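Local coordinates for protein galactitol 1-phosphate 5-dehydrogenase (Escherichia coli, PDB 4UEJ) that catalyses the zinc-dependent, NAD-linked oxidation of galactitol 1-phosphate to D-tagatose 6-phosphate in galactitol metabolism, at residues P88-P93 with K124-F129; N289-S292 with Q297-E300; I19-I22 with V28-K31; E144-G149 with G173-Q178. All coordinates share one frame; numbering follows the deposited sequence.

How the contacts relate
Along the chain the order is contact 3, contact 1, contact 4, contact 2. Contacts 3 and 1 each have one segment in a loop and one reaching the mixed sheet of the GroES-like part: strand 27-36 of contact 3 packs on strand 128-130 of contact 1 through valine side chains, and the centres of the two contacts are about 18 Å apart. Contact 4 leads into the coenzyme-binding part, pairing helix 143-155 with helix 171-182. Contact 2 touches contacts 1 and 4, its centre about 13 Å from the centre of each. Contacts 3 and 4 are the farthest apart, at about 29 Å. Together they run from the outer sheet past the structural zinc to the surroundings of the catalytic zinc.

Contact 1: P88-P93 with K124-F129; sequences PCFTCP and KRKNVF. With ZN (zinc ion), chain C.
Phe90 and Lys126 meet through apolar packing: Lys126 CE lies over one face of the ring, while Lys126 CD comes in obliquely at the rim, 3.4 Å from Phe90 CE2. The opposite face is met by Pro88 CG, 3.4 Å above the ring plane near its rim, so the ring is flanked on its two sides by Pro88 and Lys126, neither centred over it. Trp294 meets Phe90 edge-to-face and also donates its NE1 to Lys126 O. Electrostatics add little. A bend at the end of the lysine chain (chi4 53°) leaves NZ 5.8 Å from the ring centroid, a long and at most weak cation-pi attraction.

Metal coordination holds segment 88-93 in shape. Cys89 SG and Cys92 SG each bind the zinc ion at 2.3 Å, and Cys95 and Cys103 complete the site. Hydrogen bonds to sulfur order the loop further: Thr91 N donates to Cys89 SG over 3.3 Å with a nearly straight angle of 166°, while Cys92 serves as N-cap of helix 93-96 through its sulfur. Four cysteines around one zinc form the structural zinc site, in a lobe of the GroES-like domain, as in zinc-containing alcohol dehydrogenases.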
# COMPACT_ATOMS: atom_id res chain seq x y z
N PRO A 88 -4.56 19.70 -15.99
CA PRO A 88 -5.49 19.82 -14.86
C PRO A 88 -6.30 21.11 -14.97
O PRO A 88 -5.95 22.01 -15.75
CB PRO A 88 -4.56 19.84 -13.64
CG PRO A 88 -3.24 20.22 -14.14
CD PRO A 88 -3.16 19.91 -15.61
N CYS A 89 -7.37 21.20 -14.18
CA CYS A 89 -8.24 22.38 -14.21
C CYS A 89 -7.64 23.53 -13.39
O CYS A 89 -7.95 24.71 -13.64
CB CYS A 89 -9.64 22.03 -13.70
SG CYS A 89 -9.84 21.99 -11.88
N PHE A 90 -6.79 23.17 -12.43
CA PHE A 90 -6.06 24.09 -11.55
C PHE A 90 -6.93 24.87 -10.57
O PHE A 90 -6.44 25.79 -9.91
CB PHE A 90 -5.24 25.09 -12.37
CG PHE A 90 -4.09 24.47 -13.08
CD1 PHE A 90 -3.03 23.92 -12.37
CD2 PHE A 90 -4.04 24.46 -14.46
CE1 PHE A 90 -1.96 23.35 -13.03
CE2 PHE A 90 -2.98 23.89 -15.13
CZ PHE A 90 -1.93 23.35 -14.41
N THR A 91 -8.21 24.51 -10.46
CA THR A 91 -9.10 25.28 -9.60
C THR A 91 -9.97 24.43 -8.67
O THR A 91 -10.73 24.98 -7.88
CB THR A 91 -10.04 26.18 -10.43
OG1 THR A 91 -10.90 25.37 -11.23
CG2 THR A 91 -9.23 27.11 -11.32
N CYS A 92 -9.88 23.11 -8.76
CA CYS A 92 -10.62 22.23 -7.85
C CYS A 92 -9.77 22.00 -6.60
O CYS A 92 -8.58 22.31 -6.60
CB CYS A 92 -10.94 20.90 -8.52
SG CYS A 92 -9.49 19.87 -8.82
N PRO A 93 -10.39 21.49 -5.51
CA PRO A 93 -9.62 21.30 -4.28
C PRO A 93 -8.39 20.41 -4.44
O PRO A 93 -7.36 20.73 -3.86
CB PRO A 93 -10.64 20.65 -3.33
CG PRO A 93 -11.94 21.16 -3.80
CD PRO A 93 -11.82 21.23 -5.31
N LYS A 124 -2.09 24.02 -24.82
CA LYS A 124 -1.91 25.15 -23.91
C LYS A 124 -0.43 25.36 -23.61
O LYS A 124 0.36 24.42 -23.64
CB LYS A 124 -2.67 24.93 -22.60
CG LYS A 124 -4.13 24.58 -22.77
CD LYS A 124 -4.86 25.59 -23.63
CE LYS A 124 -6.31 25.18 -23.77
NZ LYS A 124 -7.09 26.07 -24.67
N ARG A 125 -0.07 26.61 -23.32
CA ARG A 125 1.27 26.92 -22.82
C ARG A 125 1.67 25.98 -21.68
O ARG A 125 2.82 25.52 -21.61
CB ARG A 125 1.34 28.38 -22.33
CG ARG A 125 2.59 28.73 -21.53
CD ARG A 125 3.85 28.56 -22.36
NE ARG A 125 5.06 28.81 -21.59
CZ ARG A 125 5.76 27.88 -20.95
NH1 ARG A 125 5.37 26.61 -20.98
NH2 ARG A 125 6.86 28.21 -20.29
N LYS A 126 0.72 25.68 -20.81
CA LYS A 126 1.01 24.83 -19.66
C LYS A 126 1.25 23.37 -20.06
O LYS A 126 1.64 22.56 -19.23
CB LYS A 126 -0.11 24.92 -18.63
CG LYS A 126 -0.07 26.22 -17.83
CD LYS A 126 -1.00 26.18 -16.64
CE LYS A 126 -0.48 27.06 -15.51
NZ LYS A 126 -0.20 28.45 -15.97
N ASN A 127 1.00 23.06 -21.33
CA ASN A 127 1.24 21.71 -21.86
C ASN A 127 2.58 21.57 -22.59
O ASN A 127 2.79 20.58 -23.28
CB ASN A 127 0.12 21.29 -22.82
CG ASN A 127 -1.20 21.07 -22.12
OD1 ASN A 127 -2.23 21.62 -22.54
ND2 ASN A 127 -1.20 20.25 -21.07
N VAL A 128 3.45 22.56 -22.48
CA VAL A 128 4.81 22.38 -23.01
C VAL A 128 5.84 22.76 -21.97
O VAL A 128 5.60 23.60 -21.10
CB VAL A 128 5.06 23.20 -24.30
CG1 VAL A 128 4.17 22.71 -25.43
CG2 VAL A 128 4.85 24.67 -24.05
N PHE A 129 7.00 22.12 -22.09
CA PHE A 129 8.09 22.25 -21.14
C PHE A 129 9.36 22.51 -21.93
O PHE A 129 9.75 21.71 -22.76
CB PHE A 129 8.20 20.97 -20.30
CG PHE A 129 9.41 20.90 -19.42
CD1 PHE A 129 9.41 21.47 -18.16
CD2 PHE A 129 10.53 20.18 -19.82
CE1 PHE A 129 10.51 21.37 -17.33
CE2 PHE A 129 11.64 20.08 -19.00
CZ PHE A 129 11.63 20.68 -17.75
ZN ZN C . -8.57 20.26 -10.93

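Contact 2: N289-S292 with Q297-E300; sequences NYSS and QEWE
Trp299 reaches from the first turn of helix 297-307 to Asn289 and Tyr290. Beyond CB, CG stands beside the backbone N (chi1 -70°), which sets the indole beside the Asn289-Tyr290 backbone. CD1 passes the carbonyl oxygen of Asn289, and the next atom, NE1, donates to it: Trp299 NE1 to Asn289 O is 3.0 Å, bent at 146°, the oxygen lying slightly out of the ring plane. CZ2 is approached obliquely from opposite sides of the indole plane by Tyr290 and Asn289. Tyr290 CE1 is 3.6 Å from Trp299 CZ2, with the tyrosine and pyrrole rings near parallel (15°) but slid so far that they barely overlap. Asn289 ND2 lies 3.5 Å from Trp299 CZ2, and its own hydrogen bond goes to Thr147 OG1. With an alanine at Trp299, the Asn289 carbonyl would probably lose its donor, and a gap is likely to open beside Tyr290 and the Asn289 amide.

Nearby, Ser291 OG donates a short 2.5 Å bond to the syn lone pair of Glu298 OE1, whose other oxygen accepts from His151. One water donates to Ser291 OG and Ser292 O and accepts from the N-H of Gln297 at the start of the helix. Asn289 also makes a weak bond to Glu144, a catalytic-zinc ligand by similarity, so this loop-helix junction forms part of the wall near the catalytic zinc site.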
# COMPACT_ATOMS: atom_id res chain seq x y z
N ASN A 289 2.55 11.70 -13.43
CA ASN A 289 3.90 12.17 -13.22
C ASN A 289 4.05 13.66 -12.94
O ASN A 289 4.89 14.33 -13.54
CB ASN A 289 4.74 11.79 -14.45
CG ASN A 289 3.97 11.84 -15.79
OD1 ASN A 289 2.87 11.28 -15.95
ND2 ASN A 289 4.57 12.49 -16.76
N TYR A 290 3.26 14.17 -12.01
CA TYR A 290 3.21 15.60 -11.77
C TYR A 290 3.24 15.91 -10.31
O TYR A 290 2.80 15.11 -9.48
CB TYR A 290 1.96 16.22 -12.40
CG TYR A 290 1.84 15.83 -13.84
CD1 TYR A 290 2.58 16.49 -14.80
CD2 TYR A 290 1.02 14.78 -14.22
CE1 TYR A 290 2.51 16.12 -16.12
CE2 TYR A 290 0.94 14.41 -15.54
CZ TYR A 290 1.69 15.08 -16.48
OH TYR A 290 1.63 14.73 -17.80
N SER A 291 3.76 17.09 -10.01
CA SER A 291 3.74 17.60 -8.65
C SER A 291 3.86 19.12 -8.72
O SER A 291 4.03 19.70 -9.79
CB SER A 291 4.87 16.99 -7.82
OG SER A 291 6.14 17.27 -8.38
N SER A 292 3.74 19.75 -7.56
CA SER A 292 3.78 21.21 -7.49
C SER A 292 5.20 21.69 -7.17
O SER A 292 5.89 21.07 -6.37
CB SER A 292 2.79 21.71 -6.44
OG SER A 292 2.96 23.09 -6.20
N GLN A 297 8.89 18.91 -9.92
CA GLN A 297 10.33 18.73 -9.91
C GLN A 297 10.76 17.55 -10.77
O GLN A 297 11.89 17.54 -11.27
CB GLN A 297 10.84 18.56 -8.48
CG GLN A 297 10.52 17.21 -7.85
CD GLN A 297 11.76 16.57 -7.26
OE1 GLN A 297 12.89 16.92 -7.62
NE2 GLN A 297 11.56 15.62 -6.35
N GLU A 298 9.87 16.58 -10.97
CA GLU A 298 10.20 15.41 -11.81
C GLU A 298 10.68 15.84 -13.19
O GLU A 298 11.62 15.26 -13.76
CB GLU A 298 8.99 14.48 -11.96
CG GLU A 298 8.52 13.78 -10.67
CD GLU A 298 7.45 14.56 -9.92
OE1 GLU A 298 7.46 15.81 -10.00
OE2 GLU A 298 6.59 13.94 -9.25
N TRP A 299 10.03 16.85 -13.75
CA TRP A 299 10.33 17.33 -15.09
C TRP A 299 11.70 18.01 -15.15
O TRP A 299 12.49 17.73 -16.05
CB TRP A 299 9.21 18.26 -15.55
CG TRP A 299 7.98 17.46 -15.80
CD1 TRP A 299 7.14 16.92 -14.86
CD2 TRP A 299 7.49 17.02 -17.07
NE1 TRP A 299 6.14 16.19 -15.47
CE2 TRP A 299 6.34 16.24 -16.83
CE3 TRP A 299 7.91 17.23 -18.39
CZ2 TRP A 299 5.61 15.66 -17.87
CZ3 TRP A 299 7.19 16.66 -19.41
CH2 TRP A 299 6.05 15.88 -19.15
N GLU A 300 11.99 18.88 -14.19
CA GLU A 300 13.31 19.50 -14.08
C GLU A 300 14.39 18.46 -13.85
O GLU A 300 15.44 18.51 -14.48
CB GLU A 300 13.37 20.52 -12.93
CG GLU A 300 12.39 21.65 -13.03
CD GLU A 300 12.72 22.77 -12.07
OE1 GLU A 300 13.05 22.47 -10.90
OE2 GLU A 300 12.67 23.95 -12.49
O HOH W 1 7.68 19.27 -7.29

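Contact 3: I19-I22 with V28-K31; sequences IPEI and VRVK
Arg29 carries most of this contact, and its NH1 is the meeting point. That nitrogen donates to Pro20 O at 3.0 Å, approaching in the carbonyl plane on a lone pair, although the bend at the hydrogen (132°) and the oxygen's displacement from the guanidinium plane make the bond far from straight. Glu21 OE1 forms a longer salt bridge to Arg29 NH1, 3.5 Å; the two side chains run alongside each other, but their carboxylate and guanidinium planes are turned 71° apart. Ile19 CG2 touches the chain lower down, 3.9 Å from Arg29 CD. At the other end, Ile22 CD1 comes within 4.2 Å of Val28 CA.

The next shell sets the arginine's course. Its chain leaves strand 27-36 extended and then folds at chi3 (58°), turning the guanidinium across the loop while NE pairs with Asp66 of strand 60-68. Replacing Arg29 by a leucine would probably leave Glu21 and Asp66 without their positive partner and the Pro20 carbonyl without this donor.

Chemically, one cation is shared between two acids and a backbone carbonyl at the surface of the GroES-like sheet. The loop is thus tied to the strand by a polar centre at NH1 together with apolar packing by Ile19 and Ile22.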
# COMPACT_ATOMS: atom_id res chain seq x y z
N ILE A 19 -3.64 21.84 -40.85
CA ILE A 19 -2.87 22.29 -39.70
C ILE A 19 -3.80 22.97 -38.71
O ILE A 19 -4.57 23.85 -39.10
CB ILE A 19 -1.76 23.29 -40.08
CG1 ILE A 19 -1.05 22.85 -41.36
CG2 ILE A 19 -0.78 23.48 -38.94
CD1 ILE A 19 -0.07 21.76 -41.15
N PRO A 20 -3.75 22.56 -37.43
CA PRO A 20 -4.60 23.22 -36.43
C PRO A 20 -4.17 24.66 -36.18
O PRO A 20 -2.97 24.95 -36.24
CB PRO A 20 -4.41 22.36 -35.18
CG PRO A 20 -3.09 21.67 -35.38
CD PRO A 20 -3.00 21.43 -36.86
N GLU A 21 -5.13 25.54 -35.92
CA GLU A 21 -4.81 26.94 -35.67
C GLU A 21 -4.87 27.26 -34.19
O GLU A 21 -5.55 26.58 -33.42
CB GLU A 21 -5.77 27.84 -36.45
CG GLU A 21 -5.69 27.69 -37.96
CD GLU A 21 -4.33 28.08 -38.53
OE1 GLU A 21 -3.65 28.95 -37.95
OE2 GLU A 21 -3.93 27.50 -39.56
N ILE A 22 -4.12 28.27 -33.78
CA ILE A 22 -4.18 28.77 -32.42
C ILE A 22 -5.50 29.50 -32.24
O ILE A 22 -5.83 30.38 -33.04
CB ILE A 22 -3.00 29.71 -32.10
CG1 ILE A 22 -1.69 28.91 -32.09
CG2 ILE A 22 -3.22 30.42 -30.78
CD1 ILE A 22 -0.47 29.76 -31.91
N VAL A 28 -0.10 27.41 -27.80
CA VAL A 28 1.03 27.41 -28.71
C VAL A 28 0.83 26.32 -29.75
O VAL A 28 0.06 25.38 -29.54
CB VAL A 28 2.37 27.15 -27.99
CG1 VAL A 28 2.61 28.20 -26.91
CG2 VAL A 28 2.38 25.76 -27.38
N ARG A 29 1.53 26.43 -30.88
CA ARG A 29 1.54 25.33 -31.84
C ARG A 29 2.93 24.74 -31.89
O ARG A 29 3.92 25.46 -31.95
CB ARG A 29 1.11 25.78 -33.24
CG ARG A 29 1.05 24.63 -34.23
CD ARG A 29 0.25 24.95 -35.49
NE ARG A 29 0.79 26.10 -36.21
CZ ARG A 29 0.10 27.20 -36.48
NH1 ARG A 29 -1.16 27.30 -36.09
NH2 ARG A 29 0.67 28.20 -37.14
N VAL A 30 2.98 23.42 -31.85
CA VAL A 30 4.26 22.72 -31.89
C VAL A 30 4.43 21.94 -33.19
O VAL A 30 3.57 21.17 -33.58
CB VAL A 30 4.40 21.75 -30.71
CG1 VAL A 30 5.75 21.07 -30.74
CG2 VAL A 30 4.18 22.48 -29.39
N LYS A 31 5.57 22.14 -33.85
CA LYS A 31 5.93 21.28 -34.96
C LYS A 31 6.67 20.09 -34.37
O LYS A 31 7.75 20.24 -33.80
CB LYS A 31 6.79 22.03 -35.97
CG LYS A 31 7.18 21.20 -37.16
CD LYS A 31 8.00 22.03 -38.15
CE LYS A 31 8.77 21.15 -39.12
NZ LYS A 31 9.58 21.97 -40.08

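Contact 4: E144-G149 with G173-Q178; sequences EPITVG and GLLAIQ
Leu175 lies against Pro145 and Ile146, joining two helices around the Rossmann-type coenzyme fold: helix 171-182, which follows a glycine-rich turn consistent with a GxGxxG dinucleotide-binding motif, and helix 143-155. The tight part is wholly apolar. Leu175 leaves its helix pointing at the other one, with CG beside its own backbone N (chi1 -72°). Its CD1 sits at the Pro145-Ile146 junction, 3.9 Å from Pro145 CB, and CD2 comes 3.8 Å from Ile146 CG1, the isoleucine and leucine side chains crossing at about a right angle. Here Ile146 CA lies 5.9 Å from Leu175 CA. One turn on, the backbones make their nearest approach, Gly149 CA to Ala176 CA at 5.1 Å. The lack of a side chain on Gly149 allows it, since a CB there would fall tightly against the Ala176 methyl.

The loose side is the face of helix 143-155 that turns from helix 171-182. Val148 is partly exposed, while Glu144 and Thr147 face helix 297-307 and the catalytic site. Glu144 is a ligand of the catalytic zinc by similarity, and in this structure that ion is bound by Cys38 and His59. On this side Thr147 OG1 donates to Glu144 O over 2.7 Å, tilted 18° from the carbonyl plane, while Val148 N reaches the same oxygen only weakly.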
# COMPACT_ATOMS: atom_id res chain seq x y z
N GLU A 144 8.82 12.78 -20.68
CA GLU A 144 7.59 12.32 -20.06
C GLU A 144 7.73 10.89 -19.48
O GLU A 144 7.42 10.67 -18.30
CB GLU A 144 6.44 12.45 -21.06
CG GLU A 144 5.05 12.47 -20.43
CD GLU A 144 4.50 11.10 -20.19
OE1 GLU A 144 5.13 10.12 -20.64
OE2 GLU A 144 3.44 10.99 -19.53
N PRO A 145 8.24 9.92 -20.28
CA PRO A 145 8.38 8.60 -19.65
C PRO A 145 9.43 8.53 -18.53
O PRO A 145 9.24 7.73 -17.59
CB PRO A 145 8.75 7.68 -20.84
CG PRO A 145 9.16 8.59 -21.94
CD PRO A 145 8.36 9.84 -21.75
N ILE A 146 10.47 9.36 -18.57
CA ILE A 146 11.40 9.45 -17.44
C ILE A 146 10.66 9.87 -16.18
O ILE A 146 10.84 9.29 -15.11
CB ILE A 146 12.53 10.43 -17.71
CG1 ILE A 146 13.44 9.87 -18.80
CG2 ILE A 146 13.38 10.65 -16.45
CD1 ILE A 146 14.34 10.90 -19.36
N THR A 147 9.81 10.87 -16.31
CA THR A 147 9.15 11.40 -15.12
C THR A 147 8.19 10.41 -14.48
O THR A 147 7.86 10.58 -13.33
CB THR A 147 8.36 12.70 -15.39
OG1 THR A 147 7.29 12.46 -16.31
CG2 THR A 147 9.32 13.80 -15.92
N VAL A 148 7.74 9.40 -15.22
CA VAL A 148 6.89 8.37 -14.62
C VAL A 148 7.61 7.70 -13.44
O VAL A 148 7.08 7.63 -12.31
CB VAL A 148 6.48 7.32 -15.65
CG1 VAL A 148 5.72 6.19 -14.98
CG2 VAL A 148 5.61 7.96 -16.74
N GLY A 149 8.82 7.22 -13.70
CA GLY A 149 9.63 6.59 -12.68
C GLY A 149 10.03 7.57 -11.61
O GLY A 149 10.02 7.23 -10.43
N GLY A 173 10.47 1.01 -17.19
CA GLY A 173 11.34 0.28 -16.28
C GLY A 173 12.83 0.48 -16.51
O GLY A 173 13.59 0.66 -15.56
N LEU A 174 13.26 0.44 -17.77
CA LEU A 174 14.66 0.64 -18.05
C LEU A 174 15.09 2.05 -17.68
O LEU A 174 16.19 2.25 -17.19
CB LEU A 174 14.96 0.36 -19.52
CG LEU A 174 14.81 -1.11 -19.90
CD1 LEU A 174 14.89 -1.31 -21.42
CD2 LEU A 174 15.90 -1.92 -19.20
N LEU A 175 14.23 3.04 -17.93
CA LEU A 175 14.54 4.42 -17.54
C LEU A 175 14.66 4.52 -16.02
O LEU A 175 15.55 5.18 -15.49
CB LEU A 175 13.49 5.40 -18.06
CG LEU A 175 13.56 5.62 -19.59
CD1 LEU A 175 12.27 6.30 -20.07
CD2 LEU A 175 14.76 6.45 -19.96
N ALA A 176 13.74 3.85 -15.32
CA ALA A 176 13.75 3.85 -13.87
C ALA A 176 15.05 3.27 -13.30
O ALA A 176 15.57 3.76 -12.30
CB ALA A 176 12.55 3.07 -13.33
N ILE A 177 15.58 2.24 -13.94
CA ILE A 177 16.88 1.71 -13.53
C ILE A 177 17.95 2.77 -13.61
O ILE A 177 18.70 2.97 -12.65
CB ILE A 177 17.29 0.52 -14.40
CG1 ILE A 177 16.34 -0.65 -14.13
CG2 ILE A 177 18.75 0.15 -14.13
CD1 ILE A 177 16.50 -1.79 -15.12
N GLN A 178 18.01 3.45 -14.75
CA GLN A 178 19.00 4.50 -14.97
C GLN A 178 18.85 5.63 -13.95
O GLN A 178 19.85 6.14 -13.43
CB GLN A 178 18.89 5.05 -16.39
CG GLN A 178 19.11 4.01 -17.46
CD GLN A 178 19.05 4.62 -18.85
OE1 GLN A 178 19.34 5.80 -19.01
NE2 GLN A 178 18.68 3.83 -19.84